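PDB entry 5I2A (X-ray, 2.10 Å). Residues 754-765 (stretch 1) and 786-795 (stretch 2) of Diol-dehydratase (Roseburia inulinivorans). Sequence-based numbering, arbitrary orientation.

Stretch 1 (754-765) LFNMKMHPTAMA
Stretch 2 (786-795) MHMQFNVVDR

Two parallel β-strands, 756-759 and 787-792, lie side by side, axes 4.6 Å apart at closest and inclined by 31°; the two stretches bury 831 Å² between them, both sides summed. Asn 756 pairs with Gln 789, Met 757 with Phe 790, Lys 758 with Asn 791 and Met 759 with Val 792 (CA-CA 5.4, 5.0, 4.6 and 4.9 Å). Extended backbones let the odd residues of stretch 1 bond across: Gln 789 N to Phe 755 O 3.1 Å, Met 757 N to Gln 789 O 3.0 Å, Asn 791 N to Met 757 O 3.1 Å, Met 759 N to Asn 791 O 2.9 Å, and, weakly, Val 793 N to Met 759 O 3.3 Å. Before the ladder, His 787 (chi1 t) brings its ring edge to the backbone, ND1 accepting from Phe 755 N at 3.2 Å; Phe 755 (chi1 t) sets CD2 3.7 Å from Met 788 CG.

One face carries Met 757, Met 759, Phe 790 and Val 792. Met 759 CG (m, m, m) lies 3.8 Å and Met 757 CB 4.0 Å from Phe 790 CD2 (chi1 m); Met 757 (t, t, m) extends CE to 3.8 Å from Met 788 CE. Val 792 (t) fits CG1 between Pro 761 CA, 3.6 Å, and Met 764 CG, 3.8 Å, where the chain turns. On the other face, Lys 758 CG packs 3.9 Å from Asn 791 CB.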

# COMPACT_ATOMS: atom_id res chain seq x y z
N LEU A 754 16.92 30.47 -10.60
CA LEU A 754 16.67 31.08 -11.90
C LEU A 754 16.94 32.58 -11.88
O LEU A 754 16.35 33.33 -11.09
CB LEU A 754 15.22 30.81 -12.34
CG LEU A 754 14.83 31.41 -13.71
CD1 LEU A 754 13.84 30.49 -14.43
CD2 LEU A 754 14.23 32.79 -13.56
N PHE A 755 17.79 33.02 -12.80
CA PHE A 755 18.12 34.43 -12.95
C PHE A 755 17.74 34.89 -14.37
O PHE A 755 18.41 34.55 -15.34
CB PHE A 755 19.62 34.67 -12.68
CG PHE A 755 20.05 36.13 -12.64
CD1 PHE A 755 19.11 37.17 -12.66
CD2 PHE A 755 21.40 36.45 -12.59
CE1 PHE A 755 19.52 38.50 -12.62
CE2 PHE A 755 21.82 37.79 -12.55
CZ PHE A 755 20.87 38.81 -12.57
N ASN A 756 16.64 35.63 -14.45
CA ASN A 756 16.20 36.30 -15.68
C ASN A 756 16.89 37.63 -15.90
O ASN A 756 16.97 38.44 -14.99
CB ASN A 756 14.69 36.57 -15.65
CG ASN A 756 13.87 35.45 -16.26
OD1 ASN A 756 14.32 34.74 -17.15
ND2 ASN A 756 12.65 35.31 -15.77
N MET A 757 17.31 37.88 -17.14
CA MET A 757 17.73 39.23 -17.51
C MET A 757 17.20 39.59 -18.90
O MET A 757 17.09 38.73 -19.77
CB MET A 757 19.25 39.34 -17.45
CG MET A 757 19.78 40.74 -17.67
SD MET A 757 21.56 40.90 -17.44
CE MET A 757 21.68 40.95 -15.66
N LYS A 758 16.86 40.86 -19.11
CA LYS A 758 16.41 41.31 -20.42
C LYS A 758 17.41 42.31 -21.01
O LYS A 758 17.77 43.29 -20.36
CB LYS A 758 15.00 41.93 -20.34
CG LYS A 758 14.45 42.47 -21.67
CD LYS A 758 12.94 42.73 -21.62
CE LYS A 758 12.60 43.74 -20.55
NZ LYS A 758 11.14 44.02 -20.43
N MET A 759 17.88 42.03 -22.22
CA MET A 759 18.84 42.89 -22.91
C MET A 759 18.16 43.61 -24.04
O MET A 759 17.34 43.04 -24.74
CB MET A 759 20.01 42.09 -23.52
CG MET A 759 20.55 40.97 -22.65
SD MET A 759 21.19 41.63 -21.13
CE MET A 759 22.55 42.60 -21.77
N HIS A 760 18.52 44.87 -24.23
CA HIS A 760 18.16 45.55 -25.46
C HIS A 760 18.96 44.89 -26.58
O HIS A 760 20.09 44.50 -26.37
CB HIS A 760 18.45 47.04 -25.37
CG HIS A 760 17.89 47.81 -26.52
ND1 HIS A 760 18.56 47.94 -27.72
CD2 HIS A 760 16.71 48.44 -26.67
CE1 HIS A 760 17.82 48.64 -28.56
NE2 HIS A 760 16.69 48.95 -27.95
N PRO A 761 18.35 44.72 -27.77
CA PRO A 761 19.06 44.03 -28.87
C PRO A 761 20.42 44.65 -29.23
O PRO A 761 21.30 43.92 -29.67
CB PRO A 761 18.07 44.16 -30.04
CG PRO A 761 16.73 44.18 -29.37
CD PRO A 761 16.93 44.94 -28.07
N THR A 762 20.59 45.95 -29.00
CA THR A 762 21.87 46.59 -29.30
C THR A 762 23.00 45.99 -28.47
O THR A 762 24.15 46.01 -28.89
CB THR A 762 21.83 48.11 -29.05
OG1 THR A 762 21.31 48.36 -27.74
CG2 THR A 762 20.93 48.80 -30.10
N ALA A 763 22.68 45.46 -27.30
CA ALA A 763 23.70 44.86 -26.44
C ALA A 763 24.35 43.65 -27.11
O ALA A 763 25.49 43.33 -26.83
CB ALA A 763 23.11 44.46 -25.06
N MET A 764 23.63 42.99 -28.01
CA MET A 764 24.14 41.76 -28.63
C MET A 764 24.74 41.97 -30.02
O MET A 764 25.23 41.03 -30.64
CB MET A 764 23.02 40.73 -28.74
CG MET A 764 22.17 40.63 -27.50
SD MET A 764 22.90 39.49 -26.34
CE MET A 764 22.59 37.96 -27.16
N ALA A 765 24.70 43.20 -30.51
CA ALA A 765 25.07 43.47 -31.90
C ALA A 765 26.55 43.15 -32.19
O ALA A 765 27.43 43.51 -31.42
CB ALA A 765 24.75 44.93 -32.24
N MET A 786 24.39 30.19 -10.54
CA MET A 786 24.10 28.87 -11.10
C MET A 786 23.56 28.89 -12.54
O MET A 786 23.81 27.98 -13.33
CB MET A 786 23.11 28.13 -10.18
CG MET A 786 22.76 26.72 -10.65
SD MET A 786 21.58 25.85 -9.58
CE MET A 786 22.48 25.84 -8.03
N HIS A 787 22.80 29.93 -12.86
CA HIS A 787 22.02 29.93 -14.09
C HIS A 787 21.68 31.34 -14.54
O HIS A 787 21.45 32.22 -13.72
CB HIS A 787 20.73 29.15 -13.88
CG HIS A 787 19.64 29.55 -14.82
ND1 HIS A 787 18.82 30.63 -14.59
CD2 HIS A 787 19.27 29.06 -16.03
CE1 HIS A 787 17.97 30.77 -15.59
NE2 HIS A 787 18.23 29.82 -16.48
N MET A 788 21.66 31.55 -15.86
CA MET A 788 21.19 32.81 -16.44
C MET A 788 20.46 32.55 -17.75
O MET A 788 20.81 31.62 -18.48
CB MET A 788 22.34 33.78 -16.72
CG MET A 788 22.78 34.62 -15.54
SD MET A 788 23.95 35.91 -16.06
CE MET A 788 22.88 37.34 -16.23
N GLN A 789 19.47 33.38 -18.05
CA GLN A 789 18.77 33.31 -19.33
C GLN A 789 18.22 34.68 -19.71
O GLN A 789 17.99 35.53 -18.86
CB GLN A 789 17.64 32.29 -19.27
CG GLN A 789 16.58 32.68 -18.26
CD GLN A 789 15.53 31.60 -18.04
OE1 GLN A 789 14.36 31.91 -17.82
NE2 GLN A 789 15.94 30.33 -18.10
N PHE A 790 18.00 34.88 -21.01
CA PHE A 790 17.83 36.21 -21.55
C PHE A 790 16.69 36.38 -22.54
O PHE A 790 16.54 35.59 -23.48
CB PHE A 790 19.12 36.65 -22.25
CG PHE A 790 20.34 36.57 -21.38
CD1 PHE A 790 21.02 35.37 -21.24
CD2 PHE A 790 20.81 37.69 -20.73
CE1 PHE A 790 22.15 35.30 -20.44
CE2 PHE A 790 21.93 37.62 -19.95
CZ PHE A 790 22.60 36.42 -19.81
N ASN A 791 15.90 37.41 -22.31
CA ASN A 791 15.10 38.01 -23.37
C ASN A 791 15.99 38.98 -24.12
O ASN A 791 16.84 39.65 -23.52
CB ASN A 791 13.89 38.76 -22.81
CG ASN A 791 12.67 37.89 -22.70
OD1 ASN A 791 12.22 37.31 -23.70
ND2 ASN A 791 12.14 37.76 -21.49
N VAL A 792 15.82 39.05 -25.43
CA VAL A 792 16.51 40.07 -26.23
C VAL A 792 15.46 40.70 -27.14
O VAL A 792 15.06 40.11 -28.13
CB VAL A 792 17.67 39.49 -27.06
CG1 VAL A 792 18.35 40.61 -27.88
CG2 VAL A 792 18.70 38.80 -26.14
N VAL A 793 14.98 41.87 -26.76
CA VAL A 793 13.82 42.46 -27.40
C VAL A 793 13.68 43.91 -26.96
O VAL A 793 14.09 44.27 -25.86
CB VAL A 793 12.52 41.65 -27.07
CG1 VAL A 793 12.16 41.80 -25.60
CG2 VAL A 793 11.35 42.05 -27.99
N ASP A 794 13.16 44.76 -27.82
CA ASP A 794 12.95 46.12 -27.38
C ASP A 794 11.48 46.28 -26.96
O ASP A 794 10.62 45.52 -27.39
CB ASP A 794 13.33 47.13 -28.46
CG ASP A 794 12.24 47.37 -29.44
OD1 ASP A 794 11.93 46.46 -30.24
OD2 ASP A 794 11.66 48.47 -29.40
N ARG A 795 11.24 47.28 -26.12
CA ARG A 795 9.93 47.52 -25.52
C ARG A 795 8.84 47.78 -26.57
O ARG A 795 7.72 47.29 -26.43
CB ARG A 795 10.02 48.71 -24.56
CG ARG A 795 8.72 49.04 -23.84
CD ARG A 795 8.84 50.31 -23.01
NE ARG A 795 7.58 50.59 -22.32
CZ ARG A 795 7.19 50.01 -21.19
NH1 ARG A 795 6.03 50.33 -20.65
NH2 ARG A 795 7.98 49.12 -20.58
O HOH W 1 15.05 36.15 -19.41
O HOH W 2 13.65 38.51 -19.14